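Local coordinates for protein putative nucleoside-diphosphate-sugar epimerase (Staphylococcus aureus subsp. aureus, PDB 3E48) that is of unknown function but, as a putative nucleoside-diphosphate-sugar epimerase of the Rossmann superfamily, probably binds NAD(P)(H), at residues 190-201 against 256-265. Sequence-based numbering, arbitrary orientation.
Sequences TWGKRYLLSGYS and DQESNDFKQL
Asp261, in the first turn of helix 261-266, reaches across to strand 194-203 and takes the backbone N-H of Leu196 on OD2, with Leu196 N 2.9 Å from Asp261 OD2 and an almost straight bond (167°). The amide comes in on the anti side of the carboxylate, somewhat out of its plane, while Ser259 OG donates to the same OD2 from the opposite face, nearly perpendicular to that plane. Ser259 OG also accepts from Asp261 N, closing an ST turn, and the two bonds at OD2 should restrain rotation of the carboxylate. Its plane stands almost upright (85°) to the ring of Tyr195, whose CD1 edge lies 3.7 Å from Asp261 CG. Leu265 CD1 lies over one face of this ring, offset toward its rim, and also meets Leu197 CD2 at 4.1 Å. At the far end of the ring, Tyr195 OH donates in plane to a lone pair of Thr190 O (2.6 Å).

Leu196 packs its CD2 on Gln257 CB and the Glu258 backbone, with CD2 3.8 Å from Glu258 C, and its CB and CG meet Ser259 CB. A chi1 of 61° sets Ser198 OG between its own N and carbonyl carbon, where it accepts from Ser259 N at 3.0 Å. A water accepts from Ser198 N and Phe262 N and lies within hydrogen-bonding distance of Leu196 O and Ser259 O. Ser201 OG donates to Asp256 OD1. With a classic beta bulge at Gly199 and Tyr200, strand 194-203 belongs to the Rossmann-type sheet, to which the contact joins loop 256-260 and helix 261-266.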
loop_
_atom_site.group_PDB
_atom_site.type_symbol
_atom_site.label_atom_id
_atom_site.label_comp_id
_atom_site.label_asym_id
_atom_site.label_seq_id
_atom_site.Cartn_x
_atom_site.Cartn_y
_atom_site.Cartn_z
ATOM N N THR B 190 -23.184 7.337 -5.885
ATOM C CA THR B 190 -22.357 6.828 -4.796
ATOM C C THR B 190 -20.918 6.595 -5.258
ATOM O O THR B 190 -20.038 6.328 -4.450
ATOM C CB THR B 190 -22.892 5.483 -4.260
ATOM O OG1 THR B 190 -22.804 4.491 -5.293
ATOM C CG2 THR B 190 -24.336 5.621 -3.808
ATOM N N TRP B 191 -20.685 6.699 -6.562
ATOM C CA TRP B 191 -19.362 6.471 -7.126
ATOM C C TRP B 191 -18.327 7.538 -6.765
ATOM O O TRP B 191 -18.675 8.673 -6.434
ATOM C CB TRP B 191 -19.467 6.361 -8.653
ATOM C CG TRP B 191 -20.327 5.226 -9.137
ATOM C CD1 TRP B 191 -21.086 4.380 -8.377
ATOM C CD2 TRP B 191 -20.496 4.801 -10.497
ATOM N NE1 TRP B 191 -21.713 3.454 -9.178
ATOM C CE2 TRP B 191 -21.366 3.690 -10.485
ATOM C CE3 TRP B 191 -19.992 5.254 -11.725
ATOM C CZ2 TRP B 191 -21.746 3.021 -11.654
ATOM C CZ3 TRP B 191 -20.368 4.590 -12.888
ATOM C CH2 TRP B 191 -21.238 3.487 -12.842
ATOM N N GLY B 192 -17.051 7.156 -6.823
ATOM C CA GLY B 192 -15.973 8.093 -6.542
ATOM C C GLY B 192 -15.633 8.286 -5.079
ATOM O O GLY B 192 -14.830 9.150 -4.727
ATOM N N LYS B 193 -16.241 7.482 -4.220
ATOM C CA LYS B 193 -15.984 7.587 -2.798
ATOM C C LYS B 193 -15.345 6.300 -2.278
ATOM O O LYS B 193 -15.337 5.275 -2.962
ATOM C CB LYS B 193 -17.290 7.869 -2.055
ATOM C CG LYS B 193 -17.083 8.408 -0.657
ATOM C CD LYS B 193 -16.426 9.778 -0.696
ATOM C CE LYS B 193 -15.532 9.987 0.512
ATOM N NZ LYS B 193 -14.398 9.016 0.494
ATOM N N ARG B 194 -14.798 6.367 -1.069
ATOM C CA ARG B 194 -14.158 5.220 -0.438
ATOM C C ARG B 194 -15.148 4.670 0.582
ATOM O O ARG B 194 -15.679 5.419 1.400
ATOM C CB ARG B 194 -12.868 5.666 0.257
ATOM C CG ARG B 194 -11.906 4.541 0.605
ATOM C CD ARG B 194 -10.615 5.109 1.202
ATOM N NE ARG B 194 -9.605 4.083 1.453
ATOM C CZ ARG B 194 -8.832 3.540 0.516
ATOM N NH1 ARG B 194 -7.944 2.614 0.847
ATOM N NH2 ARG B 194 -8.932 3.928 -0.749
ATOM N N TYR B 195 -15.404 3.368 0.525
ATOM C CA TYR B 195 -16.352 2.734 1.430
ATOM C C TYR B 195 -15.764 1.579 2.224
ATOM O O TYR B 195 -14.795 0.941 1.807
ATOM C CB TYR B 195 -17.550 2.189 0.641
ATOM C CG TYR B 195 -18.383 3.244 -0.044
ATOM C CD1 TYR B 195 -19.256 4.052 0.684
ATOM C CD2 TYR B 195 -18.285 3.451 -1.420
ATOM C CE1 TYR B 195 -20.011 5.044 0.059
ATOM C CE2 TYR B 195 -19.030 4.442 -2.053
ATOM C CZ TYR B 195 -19.892 5.236 -1.306
ATOM O OH TYR B 195 -20.619 6.236 -1.917
ATOM N N LEU B 196 -16.363 1.320 3.379
ATOM C CA LEU B 196 -15.975 0.189 4.214
ATOM C C LEU B 196 -17.274 -0.545 4.508
ATOM O O LEU B 196 -18.191 0.024 5.089
ATOM C CB LEU B 196 -15.345 0.640 5.535
ATOM C CG LEU B 196 -15.163 -0.479 6.569
ATOM C CD1 LEU B 196 -14.237 -1.583 6.046
ATOM C CD2 LEU B 196 -14.603 0.131 7.845
ATOM N N LEU B 197 -17.365 -1.795 4.075
ATOM C CA LEU B 197 -18.555 -2.587 4.335
ATOM C C LEU B 197 -18.230 -3.458 5.543
ATOM O O LEU B 197 -17.513 -4.454 5.436
ATOM C CB LEU B 197 -18.905 -3.442 3.111
ATOM C CG LEU B 197 -19.254 -2.634 1.852
ATOM C CD1 LEU B 197 -19.612 -3.574 0.703
ATOM C CD2 LEU B 197 -20.427 -1.705 2.154
ATOM N N SER B 198 -18.742 -3.047 6.699
ATOM C CA SER B 198 -18.503 -3.762 7.947
ATOM C C SER B 198 -19.791 -4.364 8.503
ATOM O O SER B 198 -20.890 -3.907 8.186
ATOM C CB SER B 198 -17.884 -2.811 8.978
ATOM O OG SER B 198 -18.755 -1.725 9.268
ATOM N N GLY B 199 -19.648 -5.405 9.318
ATOM C CA GLY B 199 -20.806 -6.053 9.913
ATOM C C GLY B 199 -20.787 -5.885 11.421
ATOM O O GLY B 199 -21.317 -4.908 11.944
ATOM N N TYR B 200 -20.185 -6.842 12.125
ATOM C CA TYR B 200 -20.088 -6.764 13.578
ATOM C C TYR B 200 -18.707 -7.183 14.062
ATOM O O TYR B 200 -18.100 -8.110 13.521
ATOM C CB TYR B 200 -21.144 -7.652 14.249
ATOM C CG TYR B 200 -22.556 -7.310 13.844
ATOM C CD1 TYR B 200 -23.139 -7.903 12.725
ATOM C CD2 TYR B 200 -23.289 -6.342 14.540
ATOM C CE1 TYR B 200 -24.411 -7.539 12.302
ATOM C CE2 TYR B 200 -24.565 -5.971 14.126
ATOM C CZ TYR B 200 -25.118 -6.572 13.006
ATOM O OH TYR B 200 -26.364 -6.194 12.570
ATOM N N SER B 201 -18.213 -6.490 15.084
ATOM C CA SER B 201 -16.909 -6.797 15.663
ATOM C C SER B 201 -17.101 -7.702 16.869
ATOM O O SER B 201 -17.931 -7.429 17.745
ATOM C CB SER B 201 -16.189 -5.517 16.099
ATOM O OG SER B 201 -15.854 -4.705 14.985
ATOM N N ASP B 256 -10.565 -4.210 13.902
ATOM C CA ASP B 256 -11.785 -3.739 14.551
ATOM C C ASP B 256 -12.149 -2.430 13.865
ATOM O O ASP B 256 -11.997 -1.344 14.426
ATOM C CB ASP B 256 -11.553 -3.530 16.055
ATOM C CG ASP B 256 -12.805 -3.062 16.789
ATOM O OD1 ASP B 256 -13.921 -3.174 16.235
ATOM O OD2 ASP B 256 -12.674 -2.586 17.935
ATOM N N GLN B 257 -12.616 -2.555 12.625
ATOM C CA GLN B 257 -12.989 -1.406 11.811
ATOM C C GLN B 257 -14.470 -1.418 11.493
ATOM O O GLN B 257 -15.009 -2.428 11.033
ATOM C CB GLN B 257 -12.223 -1.431 10.494
ATOM C CG GLN B 257 -10.717 -1.476 10.637
ATOM C CD GLN B 257 -10.056 -1.548 9.282
ATOM O OE1 GLN B 257 -10.343 -0.731 8.404
ATOM N NE2 GLN B 257 -9.165 -2.514 9.101
ATOM N N GLU B 258 -15.126 -0.287 11.721
ATOM C CA GLU B 258 -16.550 -0.180 11.445
ATOM C C GLU B 258 -16.895 1.110 10.717
ATOM O O GLU B 258 -16.151 2.089 10.769
ATOM C CB GLU B 258 -17.345 -0.240 12.747
ATOM C CG GLU B 258 -17.063 -1.463 13.592
ATOM C CD GLU B 258 -18.064 -1.624 14.712
ATOM O OE1 GLU B 258 -19.216 -2.008 14.428
ATOM O OE2 GLU B 258 -17.699 -1.359 15.873
ATOM N N SER B 259 -18.038 1.096 10.045
ATOM C CA SER B 259 -18.536 2.247 9.317
ATOM C C SER B 259 -20.040 2.098 9.201
ATOM O O SER B 259 -20.576 1.012 9.418
ATOM C CB SER B 259 -17.929 2.304 7.919
ATOM O OG SER B 259 -18.566 3.293 7.140
ATOM N N ASN B 260 -20.729 3.180 8.866
ATOM C CA ASN B 260 -22.173 3.100 8.703
ATOM C C ASN B 260 -22.516 2.986 7.227
ATOM O O ASN B 260 -23.681 3.088 6.851
ATOM C CB ASN B 260 -22.858 4.338 9.277
ATOM C CG ASN B 260 -22.646 4.483 10.768
ATOM O OD1 ASN B 260 -22.861 3.544 11.537
ATOM N ND2 ASN B 260 -22.237 5.675 11.189
ATOM N N ASP B 261 -21.501 2.760 6.392
ATOM C CA ASP B 261 -21.715 2.661 4.949
ATOM C C ASP B 261 -22.730 1.601 4.523
ATOM O O ASP B 261 -23.538 1.847 3.629
ATOM C CB ASP B 261 -20.394 2.408 4.209
ATOM C CG ASP B 261 -19.413 3.569 4.325
ATOM O OD1 ASP B 261 -19.842 4.747 4.315
ATOM O OD2 ASP B 261 -18.195 3.303 4.403
ATOM N N PHE B 262 -22.693 0.422 5.135
ATOM C CA PHE B 262 -23.641 -0.622 4.757
ATOM C C PHE B 262 -25.077 -0.154 4.959
ATOM O O PHE B 262 -25.912 -0.263 4.059
ATOM C CB PHE B 262 -23.414 -1.894 5.573
ATOM C CG PHE B 262 -24.357 -3.007 5.219
ATOM C CD1 PHE B 262 -24.137 -3.792 4.089
ATOM C CD2 PHE B 262 -25.479 -3.258 6.001
ATOM C CE1 PHE B 262 -25.024 -4.810 3.746
ATOM C CE2 PHE B 262 -26.373 -4.274 5.666
ATOM C CZ PHE B 262 -26.145 -5.053 4.536
ATOM N N LYS B 263 -25.363 0.368 6.148
ATOM C CA LYS B 263 -26.703 0.847 6.464
ATOM C C LYS B 263 -27.123 2.002 5.559
ATOM O O LYS B 263 -28.269 2.066 5.124
ATOM C CB LYS B 263 -26.768 1.279 7.934
ATOM C CG LYS B 263 -28.182 1.501 8.467
ATOM C CD LYS B 263 -28.730 2.871 8.103
ATOM C CE LYS B 263 -27.954 3.977 8.810
ATOM N NZ LYS B 263 -28.451 5.334 8.443
ATOM N N GLN B 264 -26.200 2.912 5.269
ATOM C CA GLN B 264 -26.533 4.049 4.416
ATOM C C GLN B 264 -26.735 3.628 2.962
ATOM O O GLN B 264 -27.519 4.238 2.238
ATOM C CB GLN B 264 -25.443 5.120 4.500
ATOM C CG GLN B 264 -25.201 5.615 5.927
ATOM C CD GLN B 264 -24.222 6.768 5.994
ATOM O OE1 GLN B 264 -23.200 6.772 5.307
ATOM N NE2 GLN B 264 -24.518 7.746 6.842
ATOM N N LEU B 265 -26.033 2.581 2.541
ATOM C CA LEU B 265 -26.146 2.098 1.168
ATOM C C LEU B 265 -27.314 1.143 0.935
ATOM O O LEU B 265 -28.052 1.285 -0.043
ATOM C CB LEU B 265 -24.848 1.404 0.745
ATOM C CG LEU B 265 -23.634 2.311 0.536
ATOM C CD1 LEU B 265 -22.371 1.465 0.373
ATOM C CD2 LEU B 265 -23.862 3.185 -0.695
HETATM O O HOH W 1 -20.538 -0.639 6.753
HETATM O O HOH W 2 -19.717 -2.803 11.852
HETATM O O HOH W 3 -22.325 -1.920 9.211
HETATM O O HOH W 4 -19.781 -4.273 16.112
#